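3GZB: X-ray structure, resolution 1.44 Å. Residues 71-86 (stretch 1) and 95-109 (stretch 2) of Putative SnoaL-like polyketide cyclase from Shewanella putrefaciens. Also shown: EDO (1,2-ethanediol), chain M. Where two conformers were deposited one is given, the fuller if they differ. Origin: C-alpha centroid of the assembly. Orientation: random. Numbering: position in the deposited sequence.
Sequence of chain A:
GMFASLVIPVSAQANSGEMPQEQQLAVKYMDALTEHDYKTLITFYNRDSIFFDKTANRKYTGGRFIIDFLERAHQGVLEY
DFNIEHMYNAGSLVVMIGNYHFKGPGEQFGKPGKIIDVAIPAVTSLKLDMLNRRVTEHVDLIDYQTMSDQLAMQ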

# COMPACT_ATOMS: atom_id res chain seq x y z
N GLU A 71 4.00 22.71 0.05
CA GLU A 71 4.42 23.84 -0.78
C GLU A 71 5.93 24.03 -0.68
O GLU A 71 6.64 24.25 -1.69
CB GLU A 71 3.66 25.13 -0.44
CG GLU A 71 3.86 26.20 -1.49
CD GLU A 71 2.99 27.43 -1.29
OE1 GLU A 71 2.60 27.71 -0.13
OE2 GLU A 71 2.73 28.13 -2.30
N ARG A 72 6.44 23.99 0.53
CA ARG A 72 7.89 24.11 0.74
C ARG A 72 8.69 22.94 0.10
O ARG A 72 9.69 23.17 -0.59
CB ARG A 72 8.27 24.25 2.20
CG ARG A 72 7.80 25.53 2.82
CD ARG A 72 8.15 25.58 4.31
NE ARG A 72 7.71 26.80 4.95
CZ ARG A 72 8.39 27.95 4.95
NH1 ARG A 72 9.54 28.06 4.31
NH2 ARG A 72 7.90 29.02 5.61
N ALA A 73 8.22 21.72 0.29
CA ALA A 73 8.91 20.56 -0.25
C ALA A 73 9.00 20.62 -1.79
O ALA A 73 9.97 20.11 -2.36
CB ALA A 73 8.21 19.28 0.23
N HIS A 74 8.00 21.22 -2.43
CA HIS A 74 7.92 21.24 -3.89
C HIS A 74 8.35 22.52 -4.57
O HIS A 74 8.08 22.70 -5.77
CB HIS A 74 6.53 20.79 -4.32
CG HIS A 74 6.35 19.32 -4.17
ND1 HIS A 74 6.14 18.47 -5.24
CD2 HIS A 74 6.34 18.53 -3.07
CE1 HIS A 74 6.06 17.23 -4.81
NE2 HIS A 74 6.16 17.23 -3.49
N GLN A 75 9.00 23.42 -3.84
CA GLN A 75 9.56 24.61 -4.47
C GLN A 75 10.37 24.22 -5.67
O GLN A 75 11.33 23.46 -5.54
CB GLN A 75 10.39 25.43 -3.48
CG GLN A 75 11.03 26.63 -4.15
CD GLN A 75 11.86 27.58 -3.33
OE1 GLN A 75 12.46 28.49 -3.91
NE2 GLN A 75 11.98 27.36 -2.03
N GLY A 76 9.97 24.74 -6.82
CA GLY A 76 10.70 24.49 -8.08
C GLY A 76 10.38 23.18 -8.79
O GLY A 76 10.90 22.94 -9.88
N VAL A 77 9.55 22.35 -8.19
CA VAL A 77 9.22 21.06 -8.76
C VAL A 77 8.11 21.26 -9.77
O VAL A 77 7.07 21.86 -9.47
CB VAL A 77 8.83 20.05 -7.65
CG1 VAL A 77 8.48 18.66 -8.27
CG2 VAL A 77 10.02 19.93 -6.65
N LEU A 78 8.28 20.69 -10.96
CA LEU A 78 7.27 20.74 -12.00
C LEU A 78 6.17 19.72 -11.73
O LEU A 78 6.36 18.82 -10.89
CB LEU A 78 7.93 20.48 -13.37
CG LEU A 78 8.99 21.50 -13.80
CD1 LEU A 78 9.63 21.04 -15.16
CD2 LEU A 78 8.41 22.90 -13.87
N GLU A 79 5.06 19.79 -12.45
CA GLU A 79 4.03 18.75 -12.27
C GLU A 79 4.69 17.38 -12.39
O GLU A 79 5.55 17.16 -13.25
CB GLU A 79 2.92 18.86 -13.33
CG GLU A 79 1.92 17.74 -13.30
CD GLU A 79 0.70 17.92 -14.18
OE1 GLU A 79 0.61 18.97 -14.87
OE2 GLU A 79 -0.16 17.00 -14.18
N TYR A 80 4.27 16.46 -11.51
CA TYR A 80 4.75 15.09 -11.53
C TYR A 80 3.57 14.15 -11.74
O TYR A 80 2.43 14.58 -11.69
CB TYR A 80 5.55 14.75 -10.28
CG TYR A 80 4.84 14.84 -8.96
CD1 TYR A 80 4.54 16.07 -8.37
CD2 TYR A 80 4.52 13.69 -8.26
CE1 TYR A 80 3.92 16.16 -7.12
CE2 TYR A 80 3.91 13.76 -7.00
CZ TYR A 80 3.65 15.01 -6.43
OH TYR A 80 3.07 15.13 -5.18
N ASP A 81 3.86 12.90 -12.04
CA ASP A 81 2.79 11.94 -12.34
C ASP A 81 2.78 10.81 -11.36
O ASP A 81 3.84 10.41 -10.84
CB ASP A 81 2.92 11.38 -13.75
CG ASP A 81 2.78 12.43 -14.83
OD1 ASP A 81 2.05 13.43 -14.63
OD2 ASP A 81 3.41 12.24 -15.88
N PHE A 82 1.59 10.30 -11.07
CA PHE A 82 1.45 9.06 -10.36
C PHE A 82 0.93 8.05 -11.38
O PHE A 82 -0.21 8.16 -11.82
CB PHE A 82 0.52 9.20 -9.16
CG PHE A 82 0.44 8.01 -8.25
CD1 PHE A 82 1.51 7.17 -8.00
CD2 PHE A 82 -0.69 7.83 -7.53
CE1 PHE A 82 1.41 6.16 -7.09
CE2 PHE A 82 -0.78 6.80 -6.59
CZ PHE A 82 0.27 5.96 -6.40
N ASN A 83 1.81 7.14 -11.79
CA ASN A 83 1.49 6.15 -12.81
C ASN A 83 1.10 4.91 -12.07
O ASN A 83 1.93 4.18 -11.51
CB ASN A 83 2.69 5.96 -13.71
CG ASN A 83 3.01 7.18 -14.52
OD1 ASN A 83 2.11 7.82 -15.05
ND2 ASN A 83 4.28 7.55 -14.62
N ILE A 84 -0.20 4.66 -12.05
CA ILE A 84 -0.69 3.55 -11.24
C ILE A 84 -0.73 2.22 -11.95
O ILE A 84 -1.00 2.13 -13.18
CB ILE A 84 -2.00 3.80 -10.61
CG1 ILE A 84 -3.08 4.04 -11.61
CG2 ILE A 84 -1.87 4.98 -9.54
CD1 ILE A 84 -4.54 3.88 -10.94
N GLU A 85 -0.33 1.20 -11.22
CA GLU A 85 -0.46 -0.18 -11.66
C GLU A 85 -1.77 -0.82 -11.22
O GLU A 85 -2.35 -1.67 -11.94
CB GLU A 85 0.72 -1.00 -11.13
CG GLU A 85 2.05 -0.52 -11.71
CD GLU A 85 2.16 -0.67 -13.22
OE1 GLU A 85 1.55 -1.62 -13.79
OE2 GLU A 85 2.88 0.17 -13.84
N HIS A 86 -2.26 -0.44 -10.04
CA HIS A 86 -3.49 -0.97 -9.52
C HIS A 86 -4.09 -0.04 -8.48
O HIS A 86 -3.37 0.59 -7.71
CB HIS A 86 -3.22 -2.38 -8.99
CG HIS A 86 -4.44 -3.16 -8.71
ND1 HIS A 86 -5.49 -3.26 -9.61
CD2 HIS A 86 -4.79 -3.91 -7.64
CE1 HIS A 86 -6.44 -4.02 -9.09
NE2 HIS A 86 -6.04 -4.41 -7.89
N VAL A 95 -6.69 2.38 -2.04
CA VAL A 95 -5.31 1.94 -2.07
C VAL A 95 -4.82 2.02 -3.47
O VAL A 95 -5.49 1.54 -4.40
CB VAL A 95 -5.17 0.49 -1.57
CG1 VAL A 95 -3.69 0.02 -1.58
CG2 VAL A 95 -5.73 0.31 -0.17
N MSE A 96 -3.66 2.67 -3.68
CA MSE A 96 -3.07 2.89 -5.01
C MSE A 96 -1.64 2.43 -5.01
O MSE A 96 -0.87 2.83 -4.16
CB MSE A 96 -3.16 4.35 -5.42
CG MSE A 96 -4.62 4.82 -5.55
SE MSE A 96 -4.81 6.75 -5.56
CE MSE A 96 -4.49 7.00 -3.73
N ILE A 97 -1.28 1.55 -5.94
CA ILE A 97 0.04 0.99 -6.10
C ILE A 97 0.58 1.51 -7.42
O ILE A 97 -0.10 1.36 -8.45
CB ILE A 97 -0.01 -0.54 -6.17
CG1 ILE A 97 -0.64 -1.14 -4.94
CG2 ILE A 97 1.42 -1.09 -6.41
CD1 ILE A 97 -0.97 -2.68 -5.03
N GLY A 98 1.78 2.11 -7.43
CA GLY A 98 2.28 2.68 -8.65
C GLY A 98 3.66 3.27 -8.50
O GLY A 98 4.42 2.84 -7.65
N ASN A 99 4.03 4.18 -9.42
CA ASN A 99 5.32 4.84 -9.44
C ASN A 99 5.06 6.34 -9.58
O ASN A 99 4.24 6.76 -10.43
CB ASN A 99 6.22 4.39 -10.61
CG ASN A 99 6.70 2.99 -10.47
OD1 ASN A 99 7.70 2.73 -9.82
ND2 ASN A 99 6.00 2.05 -11.12
N TYR A 100 5.76 7.14 -8.78
CA TYR A 100 5.75 8.56 -8.95
C TYR A 100 6.90 8.98 -9.86
O TYR A 100 8.07 8.69 -9.57
CB TYR A 100 5.86 9.31 -7.63
CG TYR A 100 4.65 9.24 -6.72
CD1 TYR A 100 3.54 10.06 -6.95
CD2 TYR A 100 4.57 8.34 -5.68
CE1 TYR A 100 2.46 10.03 -6.11
CE2 TYR A 100 3.42 8.29 -4.85
CZ TYR A 100 2.39 9.15 -5.07
OH TYR A 100 1.30 9.14 -4.21
N HIS A 101 6.56 9.62 -10.96
CA HIS A 101 7.52 10.06 -11.98
C HIS A 101 7.71 11.56 -11.90
O HIS A 101 6.77 12.32 -12.14
CB HIS A 101 7.00 9.64 -13.37
CG HIS A 101 7.93 10.00 -14.47
ND1 HIS A 101 7.50 10.16 -15.77
CD2 HIS A 101 9.28 10.16 -14.49
CE1 HIS A 101 8.54 10.44 -16.54
NE2 HIS A 101 9.63 10.44 -15.80
N PHE A 102 8.95 11.94 -11.58
CA PHE A 102 9.37 13.33 -11.54
C PHE A 102 10.41 13.57 -12.65
O PHE A 102 11.39 12.83 -12.78
CB PHE A 102 10.05 13.69 -10.22
CG PHE A 102 9.15 13.67 -9.01
CD1 PHE A 102 8.90 12.49 -8.34
CD2 PHE A 102 8.62 14.85 -8.51
CE1 PHE A 102 8.14 12.49 -7.18
CE2 PHE A 102 7.82 14.84 -7.36
CZ PHE A 102 7.60 13.67 -6.71
N LYS A 103 10.20 14.64 -13.40
CA LYS A 103 11.16 15.14 -14.39
C LYS A 103 11.26 16.65 -14.30
O LYS A 103 10.23 17.35 -14.29
CB LYS A 103 10.80 14.70 -15.79
CG LYS A 103 11.81 15.17 -16.87
CD LYS A 103 11.52 14.44 -18.18
CE LYS A 103 12.66 14.59 -19.20
NZ LYS A 103 12.28 15.49 -20.33
N GLY A 104 12.47 17.15 -14.14
CA GLY A 104 12.68 18.60 -14.07
C GLY A 104 13.87 19.00 -13.28
O GLY A 104 14.73 18.19 -12.99
N PRO A 105 13.95 20.29 -12.91
CA PRO A 105 15.05 20.78 -12.13
C PRO A 105 15.29 19.93 -10.90
O PRO A 105 14.35 19.52 -10.23
CB PRO A 105 14.56 22.19 -11.72
CG PRO A 105 13.76 22.63 -12.91
CD PRO A 105 13.03 21.37 -13.33
N GLY A 106 16.56 19.65 -10.64
CA GLY A 106 16.91 18.68 -9.61
C GLY A 106 17.26 19.25 -8.24
O GLY A 106 17.73 18.50 -7.37
N GLU A 107 17.05 20.55 -8.03
CA GLU A 107 17.40 21.14 -6.73
C GLU A 107 16.87 20.37 -5.53
O GLU A 107 17.62 20.13 -4.56
CB GLU A 107 16.93 22.60 -6.65
CG GLU A 107 17.91 23.58 -7.26
CD GLU A 107 17.97 23.57 -8.77
OE1 GLU A 107 17.04 23.02 -9.41
OE2 GLU A 107 18.96 24.14 -9.30
N GLN A 108 15.59 20.03 -5.52
CA GLN A 108 14.97 19.33 -4.37
C GLN A 108 15.46 17.90 -4.22
O GLN A 108 15.21 17.25 -3.20
CB GLN A 108 13.44 19.28 -4.46
CG GLN A 108 12.75 20.60 -4.36
CD GLN A 108 12.92 21.29 -3.01
OE1 GLN A 108 13.27 20.67 -2.01
NE2 GLN A 108 12.66 22.59 -2.99
N PHE A 109 16.11 17.37 -5.25
CA PHE A 109 16.61 16.00 -5.26
C PHE A 109 18.13 15.95 -5.03
O PHE A 109 18.75 14.92 -5.32
CB PHE A 109 16.27 15.34 -6.60
CG PHE A 109 14.80 15.16 -6.83
CD1 PHE A 109 14.04 16.18 -7.40
CD2 PHE A 109 14.18 14.00 -6.43
CE1 PHE A 109 12.67 15.99 -7.60
CE2 PHE A 109 12.82 13.83 -6.62
CZ PHE A 109 12.10 14.83 -7.21
C1 EDO M . 6.77 13.98 -15.02
O1 EDO M . 7.29 15.07 -14.21
C2 EDO M . 6.04 14.51 -16.23
O2 EDO M . 7.15 14.97 -17.03
O HOH W 1 11.95 20.01 -10.65
O HOH W 2 10.30 18.75 -11.44
O HOH W 3 8.34 16.68 -11.79
O HOH W 4 4.86 9.98 -16.43
O HOH W 5 3.74 2.48 -12.95

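The strands around Asp-81 to Ile-84 and Ile-97 to His-101 pair antiparallel, and the contact between the two stretches buries 1194 Å² in all. Three residues cover the most surface: Phe-82, Gln-108 and Tyr-100.

Phe-82 and Tyr-100 face each other directly across the strands, as a non-hydrogen-bonded pair, and both side chains lie on the same face. Their rings form an offset stack, with centroids 4.1 Å apart and planes at 8°. The Phe-82 ring reaches along the neighbouring strand: its CE2 lies 3.6 Å from CB of Met-96, a selenomethionine, and its CE1 lies 3.9 Å from CA of Gly-98. Glycine suits that last position. A CB on Gly-98 would clash with O of Asn-83 and CA of Ile-84 and press on Phe-82 CE1. Without it, Ile-84 CA and Gly-98 CA approach to 4.0 Å.

A second offset stack lies beside the first. The Tyr-80 and Phe-102 rings have centroids 4.3 Å apart and planes at 11°. The edge of the Tyr-80 ring meets Tyr-100, CE2 to CD1 at 3.7 Å, which links the two stacks. Val-77 CG1 packs on Phe-102 CD2 at 3.8 Å.

The backbone bonds fix the register. Asp-81 N donates to His-101 O (3.0 Å), and His-101 N returns a bond to Asp-81 O (2.8 Å). Asn-83 N and Asn-99 O are 2.8 Å apart, and Asn-99 N and Asn-83 O 3.0 Å. A beta bulge then shifts the register by one. Ile-97 O accepts from both Glu-85 N (2.8 Å) and His-86 N (3.2 Å), while Ile-97 N donates to His-86 O (2.9 Å).

The face carrying Asp-81, Asn-83, Asn-99 and His-101 is more polar, and waters bridge polar groups on and around it. One water contacts Asp-81 OD2, Asn-83 ND2 and His-101 ND1. Another joins Asn-83 O, Glu-85 OE2 and Asn-99 ND2.

Gln-108 holds the far end, where direct strand pairing has ended. Its CA-to-CB bond points toward the other stretch, and NE2 donates to Gln-75 O, within the His-74 to Val-77 turn, at 3.0 Å. Its aliphatic part is used too, with CG 3.6 Å from Val-77 CG2. Nearby, Leu-78 CD1 rests 3.9 Å from Pro-105 CD. Water fills the wider gap here: one molecule donates to both Gly-76 O and Pro-105 O. An ethanediol, probably from the crystallisation liquor, bridges Glu-79 O and Lys-103 N through its O1.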